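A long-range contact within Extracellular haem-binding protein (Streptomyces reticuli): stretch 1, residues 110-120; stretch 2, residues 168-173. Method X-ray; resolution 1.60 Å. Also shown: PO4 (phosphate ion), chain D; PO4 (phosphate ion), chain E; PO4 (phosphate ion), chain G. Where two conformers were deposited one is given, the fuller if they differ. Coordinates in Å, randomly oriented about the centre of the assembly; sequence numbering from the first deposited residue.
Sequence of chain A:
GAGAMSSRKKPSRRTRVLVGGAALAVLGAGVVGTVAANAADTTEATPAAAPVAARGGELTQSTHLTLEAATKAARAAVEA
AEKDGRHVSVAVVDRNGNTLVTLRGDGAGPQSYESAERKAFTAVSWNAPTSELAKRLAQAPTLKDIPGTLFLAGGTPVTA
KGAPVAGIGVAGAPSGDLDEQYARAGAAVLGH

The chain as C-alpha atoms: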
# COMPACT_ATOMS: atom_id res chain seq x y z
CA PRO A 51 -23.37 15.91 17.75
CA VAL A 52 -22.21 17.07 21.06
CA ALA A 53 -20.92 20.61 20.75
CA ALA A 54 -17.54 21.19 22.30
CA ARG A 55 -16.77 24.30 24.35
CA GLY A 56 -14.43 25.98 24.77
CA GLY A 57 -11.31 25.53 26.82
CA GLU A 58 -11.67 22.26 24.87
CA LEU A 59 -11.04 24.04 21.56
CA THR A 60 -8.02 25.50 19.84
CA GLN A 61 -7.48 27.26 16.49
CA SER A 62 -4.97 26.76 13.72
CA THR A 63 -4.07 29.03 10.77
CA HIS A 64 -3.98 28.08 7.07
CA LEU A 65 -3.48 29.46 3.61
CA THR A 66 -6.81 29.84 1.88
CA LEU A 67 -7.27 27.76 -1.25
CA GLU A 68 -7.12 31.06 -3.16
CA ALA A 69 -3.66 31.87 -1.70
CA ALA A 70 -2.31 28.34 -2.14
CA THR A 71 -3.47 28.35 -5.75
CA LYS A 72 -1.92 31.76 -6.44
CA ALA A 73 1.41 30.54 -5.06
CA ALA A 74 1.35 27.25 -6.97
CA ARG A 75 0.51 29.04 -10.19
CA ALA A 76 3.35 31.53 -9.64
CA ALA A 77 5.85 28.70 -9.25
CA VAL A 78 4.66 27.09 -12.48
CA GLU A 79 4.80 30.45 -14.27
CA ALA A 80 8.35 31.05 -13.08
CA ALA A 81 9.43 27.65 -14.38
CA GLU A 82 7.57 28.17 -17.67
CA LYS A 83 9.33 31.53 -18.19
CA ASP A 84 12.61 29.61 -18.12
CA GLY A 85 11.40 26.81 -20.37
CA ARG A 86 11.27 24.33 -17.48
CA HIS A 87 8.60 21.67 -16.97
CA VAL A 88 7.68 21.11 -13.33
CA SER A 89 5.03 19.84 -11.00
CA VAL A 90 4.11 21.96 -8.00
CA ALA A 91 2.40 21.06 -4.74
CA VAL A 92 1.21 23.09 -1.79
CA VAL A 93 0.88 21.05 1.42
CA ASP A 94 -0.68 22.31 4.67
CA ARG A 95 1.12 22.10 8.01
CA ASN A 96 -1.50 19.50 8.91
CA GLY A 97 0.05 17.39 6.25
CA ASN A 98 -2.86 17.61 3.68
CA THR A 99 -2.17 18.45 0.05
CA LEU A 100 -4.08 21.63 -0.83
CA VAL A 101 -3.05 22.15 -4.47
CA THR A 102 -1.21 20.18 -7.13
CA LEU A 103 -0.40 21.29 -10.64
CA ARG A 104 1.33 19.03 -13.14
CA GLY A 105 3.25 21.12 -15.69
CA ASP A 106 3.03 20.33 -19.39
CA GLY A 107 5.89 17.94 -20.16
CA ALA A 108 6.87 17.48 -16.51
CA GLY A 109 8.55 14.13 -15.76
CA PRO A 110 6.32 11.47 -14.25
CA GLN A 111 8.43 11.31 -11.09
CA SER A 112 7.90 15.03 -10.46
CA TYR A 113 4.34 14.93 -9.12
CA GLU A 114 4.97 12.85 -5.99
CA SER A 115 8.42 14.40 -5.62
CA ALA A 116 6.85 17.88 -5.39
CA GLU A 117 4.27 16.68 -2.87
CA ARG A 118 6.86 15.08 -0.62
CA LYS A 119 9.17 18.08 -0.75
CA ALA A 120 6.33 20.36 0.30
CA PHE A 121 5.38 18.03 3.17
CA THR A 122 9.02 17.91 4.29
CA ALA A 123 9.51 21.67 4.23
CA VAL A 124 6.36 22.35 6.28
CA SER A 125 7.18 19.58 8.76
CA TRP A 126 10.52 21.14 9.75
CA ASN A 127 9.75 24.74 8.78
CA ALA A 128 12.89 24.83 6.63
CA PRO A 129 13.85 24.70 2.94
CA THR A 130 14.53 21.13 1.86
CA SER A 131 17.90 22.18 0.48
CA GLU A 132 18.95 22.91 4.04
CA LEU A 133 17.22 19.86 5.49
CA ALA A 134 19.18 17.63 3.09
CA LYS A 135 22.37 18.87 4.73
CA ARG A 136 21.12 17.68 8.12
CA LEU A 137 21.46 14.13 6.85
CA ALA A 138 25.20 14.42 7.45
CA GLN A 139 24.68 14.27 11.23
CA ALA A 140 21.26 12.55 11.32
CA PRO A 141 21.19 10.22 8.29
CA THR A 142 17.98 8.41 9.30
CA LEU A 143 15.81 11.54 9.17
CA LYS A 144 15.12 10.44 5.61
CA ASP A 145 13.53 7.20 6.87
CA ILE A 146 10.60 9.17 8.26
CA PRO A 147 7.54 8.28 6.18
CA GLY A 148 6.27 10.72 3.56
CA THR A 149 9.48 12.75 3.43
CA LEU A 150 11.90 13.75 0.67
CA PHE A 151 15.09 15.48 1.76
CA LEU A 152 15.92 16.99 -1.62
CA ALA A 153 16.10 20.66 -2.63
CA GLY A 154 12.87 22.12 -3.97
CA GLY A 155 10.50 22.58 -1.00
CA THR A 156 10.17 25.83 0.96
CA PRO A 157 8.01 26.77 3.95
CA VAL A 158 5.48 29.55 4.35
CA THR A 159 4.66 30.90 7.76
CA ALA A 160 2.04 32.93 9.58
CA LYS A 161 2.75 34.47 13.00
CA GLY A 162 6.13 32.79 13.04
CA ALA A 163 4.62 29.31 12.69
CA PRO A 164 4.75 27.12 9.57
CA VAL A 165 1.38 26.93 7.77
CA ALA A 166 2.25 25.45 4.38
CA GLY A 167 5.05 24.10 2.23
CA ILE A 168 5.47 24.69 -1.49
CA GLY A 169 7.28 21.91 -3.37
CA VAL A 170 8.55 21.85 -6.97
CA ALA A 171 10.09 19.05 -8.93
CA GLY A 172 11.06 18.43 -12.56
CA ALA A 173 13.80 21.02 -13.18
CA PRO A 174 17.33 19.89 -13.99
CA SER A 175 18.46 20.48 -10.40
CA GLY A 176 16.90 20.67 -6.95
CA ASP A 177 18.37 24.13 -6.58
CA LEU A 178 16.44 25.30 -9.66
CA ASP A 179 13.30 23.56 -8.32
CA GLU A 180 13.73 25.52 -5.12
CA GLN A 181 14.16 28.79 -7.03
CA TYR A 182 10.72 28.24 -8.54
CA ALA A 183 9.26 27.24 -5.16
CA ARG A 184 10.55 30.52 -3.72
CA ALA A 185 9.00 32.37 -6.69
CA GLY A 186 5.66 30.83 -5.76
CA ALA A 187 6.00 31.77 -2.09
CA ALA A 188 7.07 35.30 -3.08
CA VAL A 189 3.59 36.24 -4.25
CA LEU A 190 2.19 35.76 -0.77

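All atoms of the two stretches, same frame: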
# COMPACT_ATOMS: atom_id res chain seq x y z
N PRO A 110 7.36 12.14 -15.00
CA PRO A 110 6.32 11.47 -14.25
C PRO A 110 6.69 11.30 -12.79
O PRO A 110 5.81 11.07 -11.95
CB PRO A 110 6.20 10.11 -14.94
CG PRO A 110 7.53 9.88 -15.59
CD PRO A 110 8.08 11.25 -15.93
N GLN A 111 7.97 11.42 -12.48
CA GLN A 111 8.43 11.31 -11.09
C GLN A 111 8.19 12.63 -10.34
O GLN A 111 8.26 12.68 -9.11
CB GLN A 111 9.93 10.99 -11.08
CG GLN A 111 10.86 12.20 -11.06
CD GLN A 111 10.83 13.11 -12.28
OE1 GLN A 111 11.34 14.25 -12.22
NE2 GLN A 111 10.24 12.66 -13.37
N SER A 112 7.92 13.70 -11.09
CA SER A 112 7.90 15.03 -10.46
C SER A 112 6.69 15.29 -9.56
O SER A 112 6.79 16.08 -8.64
CB SER A 112 8.03 16.15 -11.51
OG SER A 112 6.87 16.16 -12.32
N TYR A 113 5.58 14.61 -9.80
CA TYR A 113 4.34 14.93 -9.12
C TYR A 113 4.43 14.56 -7.65
O TYR A 113 4.25 15.42 -6.75
CB TYR A 113 3.20 14.18 -9.80
CG TYR A 113 1.84 14.56 -9.30
CD1 TYR A 113 1.22 13.78 -8.34
CD2 TYR A 113 1.15 15.67 -9.81
CE1 TYR A 113 -0.03 14.10 -7.88
CE2 TYR A 113 -0.12 15.98 -9.35
CZ TYR A 113 -0.69 15.19 -8.38
OH TYR A 113 -1.95 15.43 -7.89
N GLU A 114 4.78 13.29 -7.38
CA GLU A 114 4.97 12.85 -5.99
C GLU A 114 6.18 13.51 -5.34
O GLU A 114 6.17 13.79 -4.14
CB GLU A 114 5.03 11.33 -5.89
CG GLU A 114 3.67 10.69 -6.26
CD GLU A 114 3.60 9.21 -5.90
OE1 GLU A 114 4.30 8.79 -4.95
OE2 GLU A 114 2.82 8.47 -6.55
N SER A 115 7.23 13.74 -6.13
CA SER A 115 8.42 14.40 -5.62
C SER A 115 8.05 15.78 -5.07
O SER A 115 8.46 16.14 -3.98
CB SER A 115 9.48 14.53 -6.71
OG SER A 115 10.66 15.18 -6.24
N ALA A 116 7.26 16.54 -5.82
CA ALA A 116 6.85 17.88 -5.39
C ALA A 116 6.02 17.81 -4.11
O ALA A 116 6.27 18.57 -3.15
CB ALA A 116 6.07 18.56 -6.47
N GLU A 117 5.09 16.86 -4.06
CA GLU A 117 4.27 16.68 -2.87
C GLU A 117 5.11 16.39 -1.64
O GLU A 117 4.91 16.99 -0.57
CB GLU A 117 3.29 15.54 -3.07
CG GLU A 117 1.98 15.90 -3.67
CD GLU A 117 0.97 14.78 -3.44
OE1 GLU A 117 1.28 13.65 -3.89
OE2 GLU A 117 -0.10 15.01 -2.81
N ARG A 118 6.05 15.46 -1.77
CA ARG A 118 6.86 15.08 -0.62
C ARG A 118 7.78 16.19 -0.18
O ARG A 118 8.00 16.35 1.02
CB ARG A 118 7.62 13.79 -0.89
CG ARG A 118 6.67 12.63 -1.04
CD ARG A 118 7.43 11.32 -1.21
NE ARG A 118 6.51 10.21 -1.02
CZ ARG A 118 6.69 9.23 -0.15
NH1 ARG A 118 7.81 9.18 0.59
NH2 ARG A 118 5.78 8.28 -0.06
N LYS A 119 8.35 16.93 -1.13
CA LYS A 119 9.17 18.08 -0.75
C LYS A 119 8.38 19.11 0.04
O LYS A 119 8.89 19.64 1.02
CB LYS A 119 9.79 18.77 -1.97
CG LYS A 119 10.82 17.90 -2.67
CD LYS A 119 11.43 18.68 -3.81
CE LYS A 119 12.23 17.80 -4.76
NZ LYS A 119 12.73 18.59 -5.95
N ALA A 120 7.18 19.42 -0.42
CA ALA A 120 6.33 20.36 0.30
C ALA A 120 6.02 19.88 1.74
O ALA A 120 6.08 20.67 2.70
CB ALA A 120 5.03 20.60 -0.49
N ILE A 168 5.60 24.72 -0.05
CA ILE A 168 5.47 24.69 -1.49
C ILE A 168 6.62 23.84 -2.03
O ILE A 168 7.78 24.08 -1.66
CB ILE A 168 5.57 26.09 -2.09
CG1 ILE A 168 4.46 26.97 -1.52
CG2 ILE A 168 5.49 26.00 -3.61
CD1 ILE A 168 4.58 28.45 -1.89
N GLY A 169 6.29 22.83 -2.82
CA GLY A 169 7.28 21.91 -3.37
C GLY A 169 7.25 21.89 -4.89
O GLY A 169 6.20 21.97 -5.49
N VAL A 170 8.43 21.83 -5.51
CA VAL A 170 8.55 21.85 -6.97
C VAL A 170 9.50 20.77 -7.36
O VAL A 170 10.51 20.55 -6.68
CB VAL A 170 9.10 23.20 -7.48
CG1 VAL A 170 9.31 23.19 -9.02
CG2 VAL A 170 8.12 24.29 -7.10
N ALA A 171 9.17 20.08 -8.44
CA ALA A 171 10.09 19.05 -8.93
C ALA A 171 10.02 18.99 -10.45
O ALA A 171 9.01 19.39 -11.03
CB ALA A 171 9.71 17.68 -8.31
N GLY A 172 11.10 18.56 -11.10
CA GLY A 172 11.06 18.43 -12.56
C GLY A 172 12.11 19.26 -13.28
O GLY A 172 12.36 19.04 -14.46
N ALA A 173 12.71 20.23 -12.58
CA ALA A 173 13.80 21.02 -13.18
C ALA A 173 15.09 20.20 -13.15
O ALA A 173 15.17 19.15 -12.49
CB ALA A 173 14.00 22.34 -12.44
P PO4 D . 13.24 16.24 -8.99
O1 PO4 D . 13.11 17.62 -9.62
O2 PO4 D . 14.58 15.70 -9.40
O3 PO4 D . 13.26 16.46 -7.51
O4 PO4 D . 12.13 15.21 -9.32
P PO4 E . 2.91 11.14 -1.37
O1 PO4 E . 2.59 12.59 -1.66
O2 PO4 E . 3.90 10.59 -2.38
O3 PO4 E . 3.50 11.01 0.02
O4 PO4 E . 1.62 10.35 -1.44
P PO4 G . 6.27 6.36 2.57
O1 PO4 G . 7.45 7.30 2.70
O2 PO4 G . 6.32 5.62 1.25
O3 PO4 G . 6.32 5.37 3.72
O4 PO4 G . 4.98 7.14 2.65

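The helix that includes residues 112-120 lies across the strand at 168-171, running roughly antiparallel to it (149° between their directions), with the axes approaching to 5.9 Å. So close an approach depends on small residues. At Gly-169 a CB would point toward the helix and clash with Ala-116 O and Ala-120 N; without one, its CA sits 3.5 Å from Ala-116 O, in a CA-H...O contact. Ala-116 O also accepts the helical hydrogen bond from Ala-120 N (3.0 Å).

The remaining packing is largely between methyl groups and backbone. Ala-171 CB points toward the helix, 3.3 Å from Ser-112 O and 4.2 Å from Ala-116 CB, while Ala-120 CB lies 3.5 Å from Gly-169 N. Ile-168 and Val-170 direct their side chains away, leaving their backbone to face the helix.

One direct hydrogen bond joins the stretches: Lys-119, its chain extended beyond CB, carries NZ to Val-170 O (3.1 Å). A long, flexible amine suits this reach, and Lys-119 NZ also donates to O3 of the chain D phosphate (2.7 Å). Gly-172 N donates to O1 of that ion (2.7 Å), so the phosphate, probably from the crystallisation liquor, bridges the two stretches. Gly-172 has a positive phi, where a CB would jam against the preceding carbonyl oxygen.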